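Local coordinates for sortase family protein (Clostridium perfringens, PDB 4D70) that is a class D sortase, a cysteine transpeptidase that probably cleaves a sorting signal in surface proteins and transfers them to an amino group, at residues A[69-74]-A[114-119]; A[95-100]-A[131-136]; A[166-171]-A[175-180]. All coordinates share one frame; numbering follows the deposited sequence. Where two conformers were deposited one is given.

Interaction 1: residues A[69-74]-A[114-119]; sequences IGVHTV and NEVFRN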
ATOM      1  N   ILE A  69      14.612  -1.005   1.684  1.00 35.53           N
ATOM      2  CA  ILE A  69      14.560  -2.236   0.896  1.00 34.68           C
ATOM      3  C   ILE A  69      14.418  -2.044  -0.625  1.00 38.40           C
ATOM      4  O   ILE A  69      14.093  -2.985  -1.332  1.00 38.50           O
ATOM      5  CB  ILE A  69      13.472  -3.188   1.418  1.00 33.88           C
ATOM      6  CG1 ILE A  69      12.098  -2.518   1.414  1.00 34.11           C
ATOM      7  CG2 ILE A  69      13.873  -3.635   2.825  1.00 37.79           C
ATOM      8  CD1 ILE A  69      10.962  -3.486   1.714  1.00 32.25           C
ATOM      9  N   GLY A  70      14.690  -0.845  -1.124  1.00 35.78           N
ATOM     10  CA  GLY A  70      14.677  -0.612  -2.545  1.00 42.05           C
ATOM     11  C   GLY A  70      13.334  -0.743  -3.190  1.00 46.31           C
ATOM     12  O   GLY A  70      13.267  -1.027  -4.361  1.00 44.87           O
ATOM     13  N   VAL A  71      12.240  -0.531  -2.452  1.00 43.23           N
ATOM     14  CA  VAL A  71      10.933  -0.579  -3.057  1.00 36.90           C
ATOM     15  C   VAL A  71      10.582   0.800  -3.614  1.00 35.36           C
ATOM     16  O   VAL A  71      10.652   1.800  -2.916  1.00 35.39           O
ATOM     17  CB  VAL A  71       9.880  -1.018  -2.051  1.00 35.79           C
ATOM     18  CG1 VAL A  71       8.496  -0.750  -2.586  1.00 34.36           C
ATOM     19  CG2 VAL A  71      10.051  -2.478  -1.724  1.00 36.84           C
ATOM     20  N   HIS A  72      10.238   0.847  -4.898  1.00 34.71           N
ATOM     21  CA  HIS A  72       9.923   2.085  -5.597  1.00 37.01           C
ATOM     22  C   HIS A  72       8.924   1.700  -6.632  1.00 41.17           C
ATOM     23  O   HIS A  72       9.296   1.335  -7.746  1.00 37.85           O
ATOM     24  CB  HIS A  72      11.167   2.697  -6.275  1.00 40.25           C
ATOM     25  CG  HIS A  72      12.265   2.990  -5.308  1.00 38.36           C
ATOM     26  ND1 HIS A  72      12.196   4.035  -4.415  1.00 41.56           N
ATOM     27  CD2 HIS A  72      13.414   2.324  -5.029  1.00 37.56           C
ATOM     28  CE1 HIS A  72      13.261   4.019  -3.645  1.00 43.93           C
ATOM     29  NE2 HIS A  72      14.004   2.981  -3.984  1.00 43.23           N
ATOM     30  N   THR A  73       7.642   1.770  -6.304  1.00 34.17           N
ATOM     31  CA  THR A  73       6.647   1.342  -7.268  1.00 36.22           C
ATOM     32  C   THR A  73       5.333   2.049  -7.020  1.00 32.49           C
ATOM     33  O   THR A  73       5.317   3.166  -6.537  1.00 30.72           O
ATOM     34  CB  THR A  73       6.541  -0.199  -7.331  1.00 38.55           C
ATOM     35  OG1 THR A  73       5.690  -0.582  -8.420  1.00 40.94           O
ATOM     36  CG2 THR A  73       5.954  -0.794  -6.045  1.00 44.54           C
ATOM     37  N   VAL A  74       4.245   1.421  -7.439  1.00 31.88           N
ATOM     38  CA  VAL A  74       2.940   2.010  -7.472  1.00 30.96           C
ATOM     39  C   VAL A  74       1.990   1.110  -6.677  1.00 28.74           C
ATOM     40  O   VAL A  74       2.245  -0.082  -6.538  1.00 31.07           O
ATOM     41  CB  VAL A  74       2.404   2.123  -8.921  1.00 37.69           C
ATOM     42  CG1 VAL A  74       2.189   0.743  -9.551  1.00 42.03           C
ATOM     43  CG2 VAL A  74       1.127   2.911  -8.985  1.00 34.25           C
ATOM     44  N   ASN A 114       4.215 -10.792  -3.316  1.00 56.07           N
ATOM     45  CA  ASN A 114       4.735 -10.059  -4.449  1.00 52.62           C
ATOM     46  C   ASN A 114       6.242  -9.933  -4.266  1.00 53.39           C
ATOM     47  O   ASN A 114       6.726  -9.632  -3.165  1.00 49.72           O
ATOM     48  CB  ASN A 114       4.092  -8.701  -4.531  1.00 48.55           C
ATOM     49  CG  ASN A 114       4.587  -7.903  -5.709  1.00 54.68           C
ATOM     50  OD1 ASN A 114       5.695  -8.075  -6.149  1.00 57.28           O
ATOM     51  ND2 ASN A 114       3.758  -6.990  -6.198  1.00 60.08           N
ATOM     52  N   GLU A 115       6.974 -10.221  -5.333  1.00 51.19           N
ATOM     53  CA  GLU A 115       8.396 -10.284  -5.193  1.00 48.00           C
ATOM     54  C   GLU A 115       8.886  -8.914  -4.740  1.00 42.19           C
ATOM     55  O   GLU A 115       9.961  -8.841  -4.164  1.00 45.88           O
ATOM     56  CB  GLU A 115       9.085 -10.745  -6.479  1.00 49.57           C
ATOM     57  N   VAL A 116       8.118  -7.841  -4.982  1.00 46.50           N
ATOM     58  CA  VAL A 116       8.519  -6.493  -4.546  1.00 49.30           C
ATOM     59  C   VAL A 116       8.723  -6.435  -3.030  1.00 44.13           C
ATOM     60  O   VAL A 116       9.541  -5.656  -2.560  1.00 45.32           O
ATOM     61  CB  VAL A 116       7.510  -5.401  -5.011  1.00 49.37           C
ATOM     62  CG1 VAL A 116       6.245  -5.422  -4.182  1.00 44.84           C
ATOM     63  CG2 VAL A 116       8.128  -4.022  -4.933  1.00 53.55           C
ATOM     64  N   PHE A 117       7.996  -7.267  -2.281  1.00 36.83           N
ATOM     65  CA  PHE A 117       8.190  -7.374  -0.819  1.00 40.62           C
ATOM     66  C   PHE A 117       9.020  -8.548  -0.353  1.00 45.31           C
ATOM     67  O   PHE A 117       8.965  -8.912   0.830  1.00 38.76           O
ATOM     68  CB  PHE A 117       6.847  -7.394  -0.101  1.00 36.31           C
ATOM     69  CG  PHE A 117       6.103  -6.071  -0.156  1.00 31.90           C
ATOM     70  CD1 PHE A 117       6.729  -4.880   0.196  1.00 35.10           C
ATOM     71  CD2 PHE A 117       4.790  -6.037  -0.505  1.00 35.22           C
ATOM     72  CE1 PHE A 117       6.043  -3.674   0.137  1.00 34.57           C
ATOM     73  CE2 PHE A 117       4.079  -4.845  -0.528  1.00 39.58           C
ATOM     74  CZ  PHE A 117       4.707  -3.660  -0.230  1.00 34.23           C
ATOM     75  N   ARG A 118       9.826  -9.115  -1.256  1.00 43.37           N
ATOM     76  CA  ARG A 118      10.635 -10.251  -0.853  1.00 48.25           C
ATOM     77  C   ARG A 118      11.502  -9.913   0.355  1.00 42.73           C
ATOM     78  O   ARG A 118      11.742 -10.777   1.163  1.00 44.02           O
ATOM     79  CB  ARG A 118      11.507 -10.787  -1.992  1.00 47.72           C
ATOM     80  CG  ARG A 118      12.614  -9.859  -2.467  1.00 54.37           C
ATOM     81  CD  ARG A 118      13.121 -10.271  -3.855  1.00 58.98           C
ATOM     82  NE  ARG A 118      14.108  -9.342  -4.432  1.00 68.52           N
ATOM     83  CZ  ARG A 118      15.438  -9.376  -4.223  1.00 81.69           C
ATOM     84  NH1 ARG A 118      16.009 -10.288  -3.422  1.00 79.16           N
ATOM     85  NH2 ARG A 118      16.216  -8.474  -4.826  1.00 81.01           N
ATOM     86  N   ASN A 119      11.978  -8.667   0.463  1.00 40.93           N
ATOM     87  CA  ASN A 119      12.800  -8.253   1.608  1.00 43.65           C
ATOM     88  C   ASN A 119      12.102  -7.455   2.716  1.00 40.04           C
ATOM     89  O   ASN A 119      12.744  -6.736   3.527  1.00 38.02           O
ATOM     90  CB  ASN A 119      13.958  -7.448   1.086  1.00 40.45           C
ATOM     91  CG  ASN A 119      14.940  -8.331   0.335  1.00 50.04           C
ATOM     92  OD1 ASN A 119      15.250  -9.427   0.778  1.00 46.59           O
ATOM     93  ND2 ASN A 119      15.404  -7.869  -0.803  1.00 49.32           N
TER

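Interaction 2: residues A[95-100]-A[131-136]; sequences AMPGEN and ITTLTD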
ATOM      1  N   ALA A  95      -8.879   3.527   4.612  1.00 26.44           N
ATOM      2  CA  ALA A  95      -8.488   4.893   4.359  1.00 28.81           C
ATOM      3  C   ALA A  95      -7.575   5.022   3.169  1.00 29.31           C
ATOM      4  O   ALA A  95      -6.785   4.117   2.828  1.00 25.18           O
ATOM      5  CB  ALA A  95      -7.780   5.465   5.585  1.00 29.13           C
ATOM      6  N   MET A  96      -7.633   6.198   2.575  1.00 30.57           N
ATOM      7  CA  MET A  96      -6.680   6.590   1.541  1.00 32.05           C
ATOM      8  C   MET A  96      -5.473   7.236   2.194  1.00 24.67           C
ATOM      9  O   MET A  96      -5.464   7.570   3.404  1.00 23.31           O
ATOM     10  CB  MET A  96      -7.336   7.603   0.585  1.00 33.65           C
ATOM     11  CG  MET A  96      -8.342   6.956  -0.347  1.00 36.52           C
ATOM     12  SD  MET A  96      -7.511   5.821  -1.506  1.00 43.21           S
ATOM     13  CE  MET A  96      -8.813   5.159  -2.519  1.00 51.35           C
ATOM     14  N   PRO A  97      -4.382   7.362   1.441  1.00 28.60           N
ATOM     15  CA  PRO A  97      -3.181   7.822   2.053  1.00 28.63           C
ATOM     16  C   PRO A  97      -3.369   9.150   2.745  1.00 29.50           C
ATOM     17  O   PRO A  97      -4.048  10.013   2.242  1.00 29.88           O
ATOM     18  CB  PRO A  97      -2.210   7.941   0.876  1.00 30.76           C
ATOM     19  CG  PRO A  97      -2.701   6.935  -0.090  1.00 27.91           C
ATOM     20  CD  PRO A  97      -4.178   6.940   0.045  1.00 31.47           C
ATOM     21  N   GLY A  98      -2.772   9.297   3.913  1.00 27.33           N
ATOM     22  CA  GLY A  98      -2.823  10.537   4.665  1.00 29.35           C
ATOM     23  C   GLY A  98      -4.095  10.794   5.449  1.00 31.51           C
ATOM     24  O   GLY A  98      -4.147  11.748   6.215  1.00 31.75           O
ATOM     25  N   GLU A  99      -5.097   9.939   5.289  0.70 25.21           N
ATOM     26  CA  GLU A  99      -6.386  10.169   5.931  0.70 27.66           C
ATOM     27  C   GLU A  99      -6.444   9.595   7.326  0.70 27.98           C
ATOM     28  O   GLU A  99      -5.669   8.737   7.682  0.70 25.91           O
ATOM     29  CB  GLU A  99      -7.528   9.535   5.116  0.70 27.63           C
ATOM     30  CG  GLU A  99      -7.778  10.105   3.743  0.70 33.94           C
ATOM     31  CD  GLU A  99      -9.006   9.483   3.092  0.70 35.67           C
ATOM     32  OE1 GLU A  99      -9.492   8.367   3.497  0.70 29.67           O
ATOM     33  OE2 GLU A  99      -9.479  10.138   2.147  0.70 38.37           O
ATOM     34  N   ASN A 100      -7.380  10.085   8.118  1.00 26.62           N
ATOM     35  CA  ASN A 100      -7.737   9.427   9.356  1.00 26.50           C
ATOM     36  C   ASN A 100      -8.065   7.970   9.055  1.00 24.45           C
ATOM     37  O   ASN A 100      -8.666   7.656   8.036  1.00 25.96           O
ATOM     38  CB  ASN A 100      -8.966  10.069   9.959  1.00 27.24           C
ATOM     39  CG  ASN A 100      -8.757  11.511  10.317  1.00 33.62           C
ATOM     40  OD1 ASN A 100      -7.720  11.912  10.781  1.00 38.03           O
ATOM     41  ND2 ASN A 100      -9.789  12.273  10.167  1.00 41.36           N
ATOM     42  N   ILE A 131       4.599   7.644   0.844  1.00 24.90           N
ATOM     43  CA  ILE A 131       3.426   7.423   0.024  1.00 26.02           C
ATOM     44  C   ILE A 131       3.086   8.749  -0.641  1.00 29.97           C
ATOM     45  O   ILE A 131       2.835   9.748   0.033  1.00 32.49           O
ATOM     46  CB  ILE A 131       2.217   6.938   0.800  1.00 28.59           C
ATOM     47  CG1 ILE A 131       2.572   5.672   1.601  1.00 29.71           C
ATOM     48  CG2 ILE A 131       1.045   6.665  -0.161  1.00 28.08           C
ATOM     49  CD1 ILE A 131       2.853   4.413   0.784  1.00 23.74           C
ATOM     50  N   THR A 132       3.115   8.734  -1.977  1.00 29.91           N
ATOM     51  CA  THR A 132       2.893   9.966  -2.793  1.00 28.71           C
ATOM     52  C   THR A 132       1.644   9.837  -3.585  1.00 27.11           C
ATOM     53  O   THR A 132       1.513   8.922  -4.429  1.00 34.97           O
ATOM     54  CB  THR A 132       4.078  10.136  -3.744  1.00 31.61           C
ATOM     55  OG1 THR A 132       5.254  10.148  -2.950  1.00 33.80           O
ATOM     56  CG2 THR A 132       3.981  11.421  -4.503  1.00 39.26           C
ATOM     57  N   THR A 133       0.670  10.696  -3.286  1.00 28.55           N
ATOM     58  CA  THR A 133      -0.533  10.721  -4.068  1.00 31.65           C
ATOM     59  C   THR A 133      -0.361  11.802  -5.174  1.00 33.88           C
ATOM     60  O   THR A 133       0.686  12.412  -5.288  1.00 32.94           O
ATOM     61  CB  THR A 133      -1.764  11.127  -3.238  1.00 32.39           C
ATOM     62  OG1 THR A 133      -1.573  12.446  -2.719  1.00 34.02           O
ATOM     63  CG2 THR A 133      -1.951  10.162  -2.051  1.00 33.77           C
ATOM     64  N   LEU A 134      -1.424  12.104  -5.884  1.00 31.71           N
ATOM     65  CA  LEU A 134      -1.331  13.165  -6.887  1.00 41.61           C
ATOM     66  C   LEU A 134      -1.210  14.549  -6.293  1.00 42.66           C
ATOM     67  O   LEU A 134      -0.821  15.497  -6.980  1.00 42.48           O
ATOM     68  CB  LEU A 134      -2.536  13.132  -7.809  1.00 38.68           C
ATOM     69  CG  LEU A 134      -2.680  11.859  -8.617  1.00 42.15           C
ATOM     70  CD1 LEU A 134      -3.996  11.911  -9.404  1.00 50.43           C
ATOM     71  CD2 LEU A 134      -1.508  11.591  -9.520  1.00 40.15           C
ATOM     72  N   THR A 135      -1.522  14.679  -5.018  1.00 40.74           N
ATOM     73  CA  THR A 135      -1.496  15.971  -4.393  1.00 39.11           C
ATOM     74  C   THR A 135      -0.561  16.134  -3.220  1.00 38.82           C
ATOM     75  O   THR A 135      -0.307  17.254  -2.803  1.00 39.53           O
ATOM     76  CB  THR A 135      -2.901  16.357  -3.979  1.00 43.28           C
ATOM     77  OG1 THR A 135      -3.397  15.414  -3.015  1.00 44.80           O
ATOM     78  CG2 THR A 135      -3.837  16.383  -5.217  1.00 47.29           C
ATOM     79  N   ASP A 136      -0.064  15.052  -2.640  1.00 34.09           N
ATOM     80  CA  ASP A 136       0.756  15.159  -1.420  1.00 37.06           C
ATOM     81  C   ASP A 136       1.785  14.046  -1.272  1.00 32.12           C
ATOM     82  O   ASP A 136       1.616  12.987  -1.840  1.00 33.87           O
ATOM     83  CB  ASP A 136      -0.138  14.957  -0.181  1.00 40.43           C
ATOM     84  CG  ASP A 136      -1.219  15.956  -0.048  1.00 54.61           C
ATOM     85  OD1 ASP A 136      -2.314  15.728  -0.626  1.00 60.21           O
ATOM     86  OD2 ASP A 136      -1.019  16.918   0.712  1.00 54.78           O
TER

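Interaction 3: residues A[166-171]-A[175-180]; sequences TIVTCT and KDRYIV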
ATOM      1  N   THR A 166      -0.901   0.138   6.916  1.00 19.33           N
ATOM      2  CA  THR A 166      -0.688  -1.297   7.176  1.00 18.41           C
ATOM      3  C   THR A 166      -0.279  -1.961   5.893  1.00 20.25           C
ATOM      4  O   THR A 166      -0.827  -1.669   4.855  1.00 22.74           O
ATOM      5  CB  THR A 166      -2.001  -1.993   7.662  1.00 20.00           C
ATOM      6  OG1 THR A 166      -2.447  -1.389   8.898  1.00 19.46           O
ATOM      7  CG2 THR A 166      -1.787  -3.521   7.967  1.00 18.64           C
ATOM      8  N   ILE A 167       0.737  -2.818   5.975  1.00 20.81           N
ATOM      9  CA  ILE A 167       1.143  -3.682   4.850  1.00 21.00           C
ATOM     10  C   ILE A 167       0.953  -5.119   5.267  1.00 20.38           C
ATOM     11  O   ILE A 167       1.400  -5.511   6.316  1.00 22.71           O
ATOM     12  CB  ILE A 167       2.623  -3.475   4.475  1.00 22.62           C
ATOM     13  CG1 ILE A 167       2.889  -1.993   4.184  1.00 22.06           C
ATOM     14  CG2 ILE A 167       2.974  -4.370   3.282  1.00 30.37           C
ATOM     15  CD1 ILE A 167       4.233  -1.674   3.585  1.00 21.73           C
ATOM     16  N   VAL A 168       0.224  -5.871   4.485  1.00 21.11           N
ATOM     17  CA  VAL A 168      -0.026  -7.281   4.736  1.00 23.99           C
ATOM     18  C   VAL A 168       0.658  -8.161   3.682  1.00 25.99           C
ATOM     19  O   VAL A 168       0.380  -8.022   2.484  1.00 29.42           O
ATOM     20  CB  VAL A 168      -1.554  -7.582   4.631  1.00 23.77           C
ATOM     21  CG1 VAL A 168      -1.870  -9.048   4.996  1.00 26.67           C
ATOM     22  CG2 VAL A 168      -2.306  -6.642   5.542  1.00 21.79           C
ATOM     23  N   THR A 169       1.525  -9.051   4.135  1.00 26.43           N
ATOM     24  CA  THR A 169       2.170 -10.065   3.284  1.00 28.96           C
ATOM     25  C   THR A 169       2.051 -11.389   3.998  1.00 28.83           C
ATOM     26  O   THR A 169       1.429 -11.472   5.052  1.00 26.61           O
ATOM     27  CB  THR A 169       3.661  -9.741   3.022  1.00 33.05           C
ATOM     28  OG1 THR A 169       4.380  -9.545   4.270  1.00 30.69           O
ATOM     29  CG2 THR A 169       3.819  -8.516   2.203  1.00 36.35           C
ATOM     30  N   CYS A 170       2.639 -12.454   3.438  1.00 25.97           N
ATOM     31  CA  CYS A 170       2.640 -13.773   4.057  1.00 28.34           C
ATOM     32  C   CYS A 170       3.979 -14.114   4.701  1.00 26.45           C
ATOM     33  O   CYS A 170       5.019 -13.625   4.305  1.00 34.18           O
ATOM     34  CB  CYS A 170       2.353 -14.879   2.976  1.00 37.35           C
ATOM     35  SG  CYS A 170       0.758 -14.633   2.213  1.00 46.23           S
ATOM     36  N   THR A 171       3.936 -15.051   5.617  1.00 29.94           N
ATOM     37  CA  THR A 171       5.125 -15.618   6.184  1.00 33.35           C
ATOM     38  C   THR A 171       4.845 -17.047   6.643  1.00 36.04           C
ATOM     39  O   THR A 171       3.710 -17.536   6.574  1.00 34.56           O
ATOM     40  CB  THR A 171       5.685 -14.728   7.317  1.00 30.20           C
ATOM     41  OG1 THR A 171       6.984 -15.197   7.682  1.00 31.75           O
ATOM     42  CG2 THR A 171       4.764 -14.730   8.556  1.00 32.32           C
ATOM     43  N   LYS A 175       1.521 -19.757   5.571  1.00 36.07           N
ATOM     44  CA  LYS A 175       0.489 -20.089   6.555  1.00 34.23           C
ATOM     45  C   LYS A 175       0.035 -18.879   7.375  1.00 37.61           C
ATOM     46  O   LYS A 175      -1.084 -18.824   7.897  1.00 33.71           O
ATOM     47  CB  LYS A 175       1.056 -21.130   7.520  1.00 40.49           C
ATOM     48  CG  LYS A 175       1.244 -22.475   6.870  1.00 45.50           C
ATOM     49  CD  LYS A 175       2.161 -23.385   7.622  1.00 50.93           C
ATOM     50  CE  LYS A 175       2.386 -24.618   6.773  1.00 60.27           C
ATOM     51  NZ  LYS A 175       3.226 -25.546   7.549  1.00 62.38           N
ATOM     52  N   ASP A 176       0.933 -17.932   7.567  1.00 34.71           N
ATOM     53  CA  ASP A 176       0.619 -16.812   8.477  1.00 37.07           C
ATOM     54  C   ASP A 176       0.752 -15.522   7.689  1.00 31.29           C
ATOM     55  O   ASP A 176       1.137 -15.497   6.535  1.00 28.71           O
ATOM     56  CB  ASP A 176       1.623 -16.794   9.617  1.00 36.66           C
ATOM     57  CG  ASP A 176       1.569 -18.037  10.470  1.00 37.88           C
ATOM     58  OD1 ASP A 176       0.481 -18.572  10.734  1.00 42.56           O
ATOM     59  OD2 ASP A 176       2.628 -18.452  10.913  1.00 39.26           O
ATOM     60  N   ARG A 177       0.336 -14.453   8.325  1.00 26.83           N
ATOM     61  CA  ARG A 177       0.393 -13.117   7.746  1.00 26.52           C
ATOM     62  C   ARG A 177       1.385 -12.277   8.475  1.00 23.23           C
ATOM     63  O   ARG A 177       1.407 -12.263   9.703  1.00 26.22           O
ATOM     64  CB  ARG A 177      -0.984 -12.442   7.756  1.00 30.82           C
ATOM     65  CG  ARG A 177      -2.025 -13.208   6.913  1.00 38.08           C
ATOM     66  CD  ARG A 177      -1.592 -13.353   5.470  1.00 37.36           C
ATOM     67  NE  ARG A 177      -2.483 -14.217   4.661  1.00 46.78           N
ATOM     68  CZ  ARG A 177      -2.228 -15.478   4.296  1.00 47.39           C
ATOM     69  NH1 ARG A 177      -1.124 -16.129   4.683  1.00 43.66           N
ATOM     70  NH2 ARG A 177      -3.098 -16.113   3.538  1.00 51.13           N
ATOM     71  N   TYR A 178       2.200 -11.566   7.727  1.00 25.14           N
ATOM     72  CA  TYR A 178       3.227 -10.707   8.300  1.00 23.24           C
ATOM     73  C   TYR A 178       2.676  -9.293   8.114  1.00 22.35           C
ATOM     74  O   TYR A 178       2.302  -8.881   6.991  1.00 22.44           O
ATOM     75  CB  TYR A 178       4.523 -10.892   7.526  1.00 25.02           C
ATOM     76  CG  TYR A 178       5.733 -10.213   8.139  1.00 24.28           C
ATOM     77  CD1 TYR A 178       6.521 -10.881   9.055  1.00 28.82           C
ATOM     78  CD2 TYR A 178       6.128  -8.954   7.743  1.00 27.91           C
ATOM     79  CE1 TYR A 178       7.649 -10.287   9.595  1.00 32.53           C
ATOM     80  CE2 TYR A 178       7.264  -8.328   8.310  1.00 26.83           C
ATOM     81  CZ  TYR A 178       8.016  -8.999   9.187  1.00 27.32           C
ATOM     82  OH  TYR A 178       9.125  -8.400   9.723  1.00 29.10           O
ATOM     83  N   ILE A 179       2.587  -8.576   9.209  1.00 18.69           N
ATOM     84  CA  ILE A 179       1.957  -7.260   9.293  1.00 18.99           C
ATOM     85  C   ILE A 179       2.969  -6.188   9.674  1.00 17.04           C
ATOM     86  O   ILE A 179       3.604  -6.259  10.689  1.00 22.71           O
ATOM     87  CB  ILE A 179       0.849  -7.283  10.354  1.00 19.21           C
ATOM     88  CG1 ILE A 179      -0.095  -8.519  10.171  1.00 21.79           C
ATOM     89  CG2 ILE A 179       0.069  -5.982  10.343  1.00 23.21           C
ATOM     90  CD1 ILE A 179      -0.747  -8.615   8.813  1.00 25.02           C
ATOM     91  N   VAL A 180       3.014  -5.120   8.896  1.00 18.20           N
ATOM     92  CA  VAL A 180       3.793  -3.940   9.190  1.00 17.81           C
ATOM     93  C   VAL A 180       2.809  -2.785   9.319  1.00 19.04           C
ATOM     94  O   VAL A 180       2.064  -2.520   8.374  1.00 21.06           O
ATOM     95  CB  VAL A 180       4.779  -3.684   8.049  1.00 20.34           C
ATOM     96  CG1 VAL A 180       5.576  -2.422   8.304  1.00 23.18           C
ATOM     97  CG2 VAL A 180       5.780  -4.837   7.919  1.00 21.23           C
TER
HETATM   98  O   HOH W   1       3.957  -7.152   5.679  1.00 31.75           O

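Interaction 1: residues A[69-74]-A[114-119]
Ile69, just before strand 71-77, and Val71, its first residue, face the loop 114-119 and meet it chiefly at Val116 and Asn119. Methyl groups make the contact, in two separate patches, against other methyls and against two backbone carbonyl oxygens. In the first, the CG2 methyl of Ile69 comes up to the backbone carbonyl oxygen Asn119 O at 3.4 Å and lies 4.2 Å from Asn119 CB, so the asparagine touches with the root of its side chain and its backbone oxygen while its amide takes no part. The two side chains slide past each other in opposite directions. CG1 of Ile69 is tucked between its own backbone N and carbonyl carbon (chi1 57°), which puts CG2 beside the N and on the loop.

In the second patch Val116 meets the strand with its CG2 methyl. This methyl sits 4.0 Å from Val71 CG1 and equally far from Val71 CG2, the two valines crossing at about a right angle, and it also reaches Thr73 CG2 at 4.0 Å. Val71 CG2 closes on the Val116 O carbonyl at 3.3 Å. Thr73 thus offers its methyl to the loop, whereas its hydroxyl is engaged by Glu30. The loop keeps its shape through the bonds Phe117 N to Asn114 O (2.8 Å) and Arg118 N to Glu115 O (2.9 Å), which wind it into a short 3-10 turn.

Ile88 of strand 88-90 touches both Thr73 and Val116, and Ile66 lies against Val71. Gly70, at positive phi, and Val71 together face Ile66, a G1 beta bulge in the hairpin of strands 60-66 and 71-77. The contact therefore packs the loop following strand 112-113 onto the bulged start of a strand in the sortase beta-barrel.

Interaction 2: residues A[95-100]-A[131-136]
Pro97 approaches Ile131 from the second position of a type II beta turn that runs from Met96 to Glu99, the nearest CA atoms of the two segments, those of this pair, being 6.9 Å apart. The turn is closed by Glu99 N donating to Met96 O at 3.0 Å, and its third position is filled by Gly98, whose positive phi suits a glycine there. The opposing segment leaves strand 128-132 and bends back: Thr133 N gives a 2.9 Å bond to Asp136 O, and Thr133 OG1 takes the backbone N-H groups of Thr135 (3.2 Å) and Asp136 (3.0 Å), combining an ST turn with an ST motif.

Across the contact the proline ring is met by two methyl groups. Ile131 CG2 lies 3.6 Å from Pro97 CB, with the side chains crossing at about a right angle, and Thr133 CG2 lies 3.7 Å from the same CB at a more slanting approach. The adjoining ring carbon CG is also within touching distance of both methyls. Thr133 has its hydroxyl between the backbone N and the carbonyl carbon (chi1 61°); that torsion turns the oxygen into its own turn and presents only the methyl to the proline.

Phe138 of strand 137-148 packs on both Pro97 and Thr133, while Phe103 of strand 101-109 touches Pro97 and Ile131. Ile131 also rests on Ala62 and Ile64 of strand 60-66, which places this buried patch between the loop leading into strand 101-109 and the hairpin of strands 128-132 and 137-148.

Interaction 3: residues A[166-171]-A[175-180]
Arg177 pairs with Cys170 in a non-hydrogen-bonded antiparallel position, and its side chain passes from beside Thr169 to beside Cys170, back toward the start of its own strand. CB lies 3.8 Å from Thr169 O. The chain bends at chi2 (-58°), bringing CD to 3.6 Å from the same oxygen. NE follows at 4.1 Å from Cys170 SG. Beyond it the guanidinium lies with one face against this sulfur: Cys170 SG is 3.7 Å from CZ and 3.4 Å from NH1, toward the rim of the group. At the tip, NH1 donates to Asp176 O (3.0 Å) with that oxygen in the guanidinium plane, and also to Gly174 O. Asp176 O receives Thr171 N from the other face of its carbonyl plane, so two bonds grip it.

Six backbone bonds join the strands, in the pairs Ile167 with Val180, Thr169 with Tyr178 and Thr171 with Asp176. A water bridges Thr169 OG1 (2.8 Å) and Tyr178 O, to which it donates. On the face of Val168 and Ile179, Val168 CG1 packs against Ile179 CD1 at 4.0 Å.

Lys175 and Asp176 both face Thr171, a classic beta bulge at the hairpin end. The run Thr166 to Cys170 follows the TLXTC signature of sortases with Ile167 at the leucine position, and His108 touches both Cys170 and Arg177; this cluster is consistent with the cysteine, histidine and arginine of the family's active site.

In the fold
All three interactions reach the same curled sheet but differ in chemistry. Interaction 3 is a strand pairing, tied by backbone bonds and reaching the probable active site, buried from Thr166 to Cys170 and at Ile179 and Val180, more exposed at the hairpin end round Thr171 and Lys175. Interactions 1 and 2 each pack a loop on a strand largely through methyl groups; interaction 2 is small and buried, interaction 1 larger but only partly buried. These two lie on opposite sides of the chain's centre, about 19 Å apart between their centres. Interaction 1 joins interaction 3 directly through Phe117, whose ring packs on Ile167 and Thr169, whereas interaction 2 touches neither.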